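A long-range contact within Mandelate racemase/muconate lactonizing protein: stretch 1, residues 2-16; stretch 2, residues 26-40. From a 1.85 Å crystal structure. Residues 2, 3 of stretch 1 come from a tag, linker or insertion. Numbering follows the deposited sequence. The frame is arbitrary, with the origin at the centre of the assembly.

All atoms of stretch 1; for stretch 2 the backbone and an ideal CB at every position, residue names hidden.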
# COMPACT_ATOMS: atom_id res chain seq x y z
N SER A 2 5.36 -19.45 -28.02
CA SER A 2 4.93 -18.79 -26.74
C SER A 2 5.62 -17.41 -26.55
O SER A 2 6.51 -17.04 -27.32
CB SER A 2 5.22 -19.72 -25.57
OG SER A 2 6.61 -20.06 -25.49
N LEU A 3 5.16 -16.65 -25.55
CA LEU A 3 5.81 -15.41 -25.10
C LEU A 3 7.26 -15.71 -24.73
O LEU A 3 7.54 -16.65 -23.97
CB LEU A 3 5.03 -14.83 -23.90
CG LEU A 3 3.70 -14.16 -24.24
CD1 LEU A 3 2.76 -14.00 -23.01
CD2 LEU A 3 3.93 -12.80 -24.91
N GLN A 4 8.17 -14.98 -25.32
CA GLN A 4 9.62 -15.24 -25.14
C GLN A 4 10.41 -14.11 -24.50
O GLN A 4 11.47 -14.36 -23.91
CB GLN A 4 10.33 -15.57 -26.46
CG GLN A 4 9.68 -16.64 -27.35
CD GLN A 4 10.14 -18.04 -27.00
OE1 GLN A 4 11.32 -18.26 -26.76
NE2 GLN A 4 9.20 -18.99 -26.95
N THR A 5 10.00 -12.86 -24.70
CA THR A 5 10.74 -11.73 -24.18
C THR A 5 9.78 -10.68 -23.53
O THR A 5 8.66 -10.47 -23.99
CB THR A 5 11.62 -11.06 -25.29
OG1 THR A 5 12.35 -12.07 -25.99
CG2 THR A 5 12.61 -10.05 -24.70
N CYS A 6 10.27 -10.03 -22.46
CA CYS A 6 9.59 -8.86 -21.86
C CYS A 6 10.63 -7.76 -21.91
O CYS A 6 11.83 -7.99 -21.54
CB CYS A 6 9.18 -9.17 -20.42
SG CYS A 6 8.60 -7.71 -19.57
N VAL A 7 10.23 -6.60 -22.42
CA VAL A 7 11.08 -5.42 -22.38
C VAL A 7 10.35 -4.30 -21.60
O VAL A 7 9.23 -3.94 -21.93
CB VAL A 7 11.37 -4.88 -23.82
CG1 VAL A 7 12.26 -3.67 -23.76
CG2 VAL A 7 11.97 -6.01 -24.74
N LEU A 8 11.02 -3.74 -20.61
CA LEU A 8 10.49 -2.61 -19.85
C LEU A 8 11.18 -1.40 -20.32
O LEU A 8 12.41 -1.32 -20.40
CB LEU A 8 10.74 -2.79 -18.35
CG LEU A 8 10.28 -4.12 -17.76
CD1 LEU A 8 10.73 -4.27 -16.28
CD2 LEU A 8 8.79 -4.02 -17.83
N HIS A 9 10.37 -0.38 -20.57
CA HIS A 9 10.89 0.85 -21.03
C HIS A 9 10.55 1.92 -20.01
O HIS A 9 9.38 2.18 -19.77
CB HIS A 9 10.14 1.27 -22.30
CG HIS A 9 10.21 0.25 -23.40
ND1 HIS A 9 11.27 0.22 -24.29
CD2 HIS A 9 9.38 -0.77 -23.74
CE1 HIS A 9 11.07 -0.77 -25.16
NE2 HIS A 9 9.95 -1.40 -24.83
N ARG A 10 11.55 2.60 -19.49
CA ARG A 10 11.36 3.80 -18.66
C ARG A 10 11.45 5.07 -19.49
O ARG A 10 12.49 5.35 -20.12
CB ARG A 10 12.36 3.84 -17.48
CG ARG A 10 11.81 4.73 -16.38
CD ARG A 10 12.84 4.77 -15.26
NE ARG A 10 12.43 5.79 -14.33
CZ ARG A 10 12.64 5.68 -13.03
NH1 ARG A 10 12.21 6.63 -12.21
NH2 ARG A 10 13.25 4.59 -12.58
N LEU A 11 10.37 5.84 -19.50
CA LEU A 11 10.23 6.95 -20.39
C LEU A 11 10.19 8.26 -19.62
O LEU A 11 9.74 8.32 -18.45
CB LEU A 11 8.94 6.80 -21.20
CG LEU A 11 8.97 6.07 -22.55
CD1 LEU A 11 9.61 4.74 -22.51
CD2 LEU A 11 7.58 6.00 -23.16
N SER A 12 10.67 9.32 -20.28
CA SER A 12 10.48 10.66 -19.77
C SER A 12 9.96 11.51 -20.93
O SER A 12 10.70 11.71 -21.88
CB SER A 12 11.78 11.23 -19.28
OG SER A 12 11.53 12.53 -18.75
N LEU A 13 8.69 11.97 -20.87
CA LEU A 13 8.07 12.72 -21.98
C LEU A 13 7.92 14.22 -21.66
O LEU A 13 7.28 14.59 -20.68
CB LEU A 13 6.67 12.17 -22.33
CG LEU A 13 6.45 10.88 -23.13
CD1 LEU A 13 6.80 9.69 -22.26
CD2 LEU A 13 4.99 10.80 -23.54
N PRO A 14 8.48 15.09 -22.49
CA PRO A 14 8.24 16.50 -22.18
C PRO A 14 6.75 16.88 -22.31
O PRO A 14 6.05 16.47 -23.25
CB PRO A 14 9.06 17.24 -23.23
CG PRO A 14 10.14 16.30 -23.60
CD PRO A 14 9.44 14.95 -23.60
N LEU A 15 6.30 17.68 -21.34
CA LEU A 15 4.93 18.19 -21.31
C LEU A 15 4.86 19.54 -22.02
O LEU A 15 5.84 20.30 -21.98
CB LEU A 15 4.51 18.35 -19.86
CG LEU A 15 4.43 17.06 -19.05
CD1 LEU A 15 4.55 17.40 -17.59
CD2 LEU A 15 3.13 16.33 -19.32
N LYS A 16 3.74 19.85 -22.68
CA LYS A 16 3.56 21.17 -23.33
C LYS A 16 3.85 22.36 -22.37
O LYS A 16 4.48 23.37 -22.75
CB LYS A 16 2.15 21.29 -23.91
CG LYS A 16 1.95 20.60 -25.31
CD LYS A 16 1.29 21.55 -26.35
CE LYS A 16 0.10 20.93 -27.10
NZ LYS A 16 0.39 20.26 -28.42
N UNK A 26 6.04 20.45 -12.54
CA UNK A 26 7.08 19.63 -13.18
C UNK A 26 6.94 19.62 -14.70
O UNK A 26 5.82 19.71 -15.22
CB UNK A 26 7.02 18.20 -12.65
N UNK A 27 8.10 19.53 -15.35
CA UNK A 27 8.32 19.70 -16.78
C UNK A 27 8.02 18.47 -17.60
O UNK A 27 7.68 18.61 -18.76
CB UNK A 27 9.77 20.12 -17.03
N UNK A 28 8.26 17.28 -17.03
CA UNK A 28 8.29 16.01 -17.82
C UNK A 28 7.50 14.91 -17.12
O UNK A 28 7.55 14.81 -15.88
CB UNK A 28 9.73 15.54 -18.04
N UNK A 29 6.82 14.08 -17.91
CA UNK A 29 6.06 12.92 -17.42
C UNK A 29 6.89 11.66 -17.50
O UNK A 29 7.29 11.24 -18.60
CB UNK A 29 4.77 12.74 -18.22
N UNK A 30 7.16 11.06 -16.35
CA UNK A 30 7.82 9.76 -16.32
C UNK A 30 6.77 8.68 -16.46
O UNK A 30 5.66 8.73 -15.90
CB UNK A 30 8.63 9.57 -15.03
N UNK A 31 7.12 7.67 -17.22
CA UNK A 31 6.19 6.59 -17.47
C UNK A 31 6.95 5.30 -17.64
O UNK A 31 8.13 5.34 -18.03
CB UNK A 31 5.33 6.88 -18.70
N UNK A 32 6.32 4.15 -17.39
CA UNK A 32 6.97 2.83 -17.66
C UNK A 32 6.08 2.07 -18.65
O UNK A 32 4.83 1.89 -18.36
CB UNK A 32 7.17 2.02 -16.38
N UNK A 33 6.62 1.71 -19.82
CA UNK A 33 5.87 0.78 -20.70
C UNK A 33 6.35 -0.63 -20.66
O UNK A 33 7.57 -0.89 -20.60
CB UNK A 33 5.93 1.26 -22.15
N UNK A 34 5.40 -1.57 -20.68
CA UNK A 34 5.70 -2.98 -20.67
C UNK A 34 5.47 -3.48 -22.08
O UNK A 34 4.43 -3.19 -22.69
CB UNK A 34 4.85 -3.74 -19.65
N UNK A 35 6.48 -4.18 -22.59
CA UNK A 35 6.36 -4.78 -23.96
C UNK A 35 6.61 -6.24 -23.86
O UNK A 35 7.66 -6.68 -23.34
CB UNK A 35 7.33 -4.15 -24.96
N UNK A 36 5.65 -7.04 -24.35
CA UNK A 36 5.81 -8.51 -24.38
C UNK A 36 5.88 -8.96 -25.86
O UNK A 36 5.22 -8.38 -26.70
CB UNK A 36 4.66 -9.20 -23.65
N UNK A 37 6.71 -9.94 -26.13
CA UNK A 37 6.90 -10.47 -27.51
C UNK A 37 6.93 -11.96 -27.49
O UNK A 37 7.67 -12.60 -26.70
CB UNK A 37 8.19 -9.94 -28.15
N UNK A 38 6.18 -12.53 -28.42
CA UNK A 38 6.15 -13.97 -28.48
C UNK A 38 7.05 -14.46 -29.64
O UNK A 38 7.68 -13.65 -30.36
CB UNK A 38 4.71 -14.46 -28.65
N UNK A 39 7.17 -15.78 -29.76
CA UNK A 39 8.07 -16.40 -30.72
C UNK A 39 7.69 -16.02 -32.17
O UNK A 39 8.56 -15.95 -33.05
CB UNK A 39 8.05 -17.92 -30.54
N UNK A 40 6.43 -15.68 -32.42
CA UNK A 40 6.05 -15.26 -33.76
C UNK A 40 6.14 -13.76 -34.05
O UNK A 40 5.82 -13.31 -35.16
CB UNK A 40 4.61 -15.72 -34.02

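The two stretches pair as antiparallel strands; in each, side chains alternate between two faces. Ser 12, Arg 10, Leu 8 and Cys 6 line one face; Leu 13, Leu 11, His 9, Val 7 and Thr 5 line the other.

Position 26 has a CB with nothing of stretch 1 within 5.5 Å. Many residues would suit; it is Ile 26. At position 27, the chain's corner, the CB has open space, so long or polar chains fit. It is Arg 27, whose end comes nearer: NH1 is 4.2 Å from Leu 15 O.

At position 28 the ideal CB lies 3.6 Å from Ser 12 OG. A polar side chain, donor or acceptor, would suit. It is Glu 28: Ser 12 OG donates to Glu 28 OE2 at 2.7 Å.

Position 29 has its ideal CB 4.1 Å from Leu 15 CD2. An aliphatic residue or a long chain would fit. It is Lys 29, whose end leads away; its NZ donates to the main-chain O of position 30, 3.0 Å away.

Position 30 has its ideal CB 5.4 Å from Arg 10 NE. Glu, Gln, Asp or Asn would answer the guanidinium. It is Gln 30. Arg 10 NH1 donates to Gln 30 OE1 at 2.9 Å, near the guanidinium plane.

Position 31 pairs with Leu 11. A small apolar residue would suit. It is Ala 31, its CB 4.3 Å from Leu 11 CB.

Position 32 pairs with Arg 10. Aliphatics suit the extended backbone. It is Ile 32, with CG1 4.4 Å from Arg 10 CG.

Position 33 lies beside His 9 CB and Leu 11 CD1. A branched aliphatic would suit. It is Leu 33; its CD1 packs 3.7 Å from Leu 11 CD2.

Position 34 faces Leu 8 CD2, an apolar setting for Val, Ile or Leu. It is Val 34, whose CG2 lies 3.9 Å from Leu 8 CD2.

Position 35 has its ideal CB 3.8 Å from His 9 NE2. A polar side chain able to meet the imidazole would suit; an acceptor is one choice. It is Gln 35: His 9 NE2 donates to Gln 35 OE1 at 2.8 Å, at the ring edge.

Position 36 meets Leu 3, from the tag, and Cys 6. Aliphatics suit. It is Leu 36, with CD2 3.8 Å from Cys 6 CB.

Position 37 pairs with Thr 5; beta-branched residues suit. It is Val 37, whose O accepts from Gln 4 N and Thr 5 N at the bulge.

Position 38 is tight: its ideal CB is 3.4 Å from Ser 2 O. Small or polar residues suit. It is Asp 38, whose end leads away.

Position 39 crowds Gln 4 CG, favouring a small residue. It is Ala 39, its CB 3.7 Å from Gln 4 CG.

Position 40 constrains little. It is Asp 40; its N makes a weak hydrogen bond to Asp 38 OD2, 2.8 Å.

Stretch 2 (26-40) IREKQAILVQLVDAD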
# COMPACT_ATOMS: atom_id res chain seq x y z
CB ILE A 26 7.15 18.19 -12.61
CG1 ILE A 26 5.87 17.40 -12.98
CG2 ILE A 26 7.50 18.24 -11.07
CD1 ILE A 26 5.94 15.90 -12.70
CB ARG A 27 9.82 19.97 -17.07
CG ARG A 27 10.40 21.38 -16.84
CD ARG A 27 11.23 21.81 -18.08
NE ARG A 27 10.37 22.55 -19.03
CZ ARG A 27 9.70 22.04 -20.08
NH1 ARG A 27 9.76 20.74 -20.40
NH2 ARG A 27 8.95 22.85 -20.84
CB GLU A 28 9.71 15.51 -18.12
CG GLU A 28 10.68 16.56 -18.76
CD GLU A 28 11.51 16.06 -19.98
OE1 GLU A 28 11.78 16.91 -20.85
OE2 GLU A 28 11.95 14.88 -20.08
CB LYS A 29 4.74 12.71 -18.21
CG LYS A 29 3.86 11.47 -17.79
CD LYS A 29 3.21 11.71 -16.40
CE LYS A 29 2.22 10.60 -15.98
NZ LYS A 29 2.76 9.24 -16.29
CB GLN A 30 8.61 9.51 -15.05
CG GLN A 30 9.76 10.53 -14.82
CD GLN A 30 10.55 10.16 -13.56
OE1 GLN A 30 11.04 9.03 -13.40
NE2 GLN A 30 10.65 11.11 -12.65
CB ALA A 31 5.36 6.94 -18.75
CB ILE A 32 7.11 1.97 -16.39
CG1 ILE A 32 8.14 2.57 -15.41
CG2 ILE A 32 7.61 0.55 -16.73
CD1 ILE A 32 8.13 1.76 -14.04
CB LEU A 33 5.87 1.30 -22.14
CG LEU A 33 5.38 2.74 -22.37
CD1 LEU A 33 5.46 3.07 -23.89
CD2 LEU A 33 3.94 2.85 -21.93
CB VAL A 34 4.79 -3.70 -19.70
CG1 VAL A 34 5.03 -5.17 -19.74
CG2 VAL A 34 5.05 -3.16 -18.24
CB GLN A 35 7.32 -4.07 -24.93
CG GLN A 35 7.54 -4.86 -26.30
CD GLN A 35 8.62 -4.18 -27.15
OE1 GLN A 35 9.54 -3.58 -26.60
NE2 GLN A 35 8.49 -4.22 -28.53
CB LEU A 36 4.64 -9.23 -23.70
CG LEU A 36 4.42 -8.83 -22.23
CD1 LEU A 36 3.01 -9.36 -21.81
CD2 LEU A 36 5.55 -9.48 -21.37
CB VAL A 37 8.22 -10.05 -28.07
CG1 VAL A 37 8.23 -10.35 -29.58
CG2 VAL A 37 8.47 -8.55 -27.82
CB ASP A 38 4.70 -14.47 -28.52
CG ASP A 38 4.05 -14.33 -29.87
OD1 ASP A 38 2.81 -14.49 -29.94
OD2 ASP A 38 4.78 -14.07 -30.85
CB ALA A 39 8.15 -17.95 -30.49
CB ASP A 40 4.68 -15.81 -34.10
CG ASP A 40 4.66 -17.31 -34.00
OD1 ASP A 40 5.62 -17.93 -34.54
OD2 ASP A 40 3.75 -17.85 -33.37
O HOH W 1 4.85 -17.97 -29.91
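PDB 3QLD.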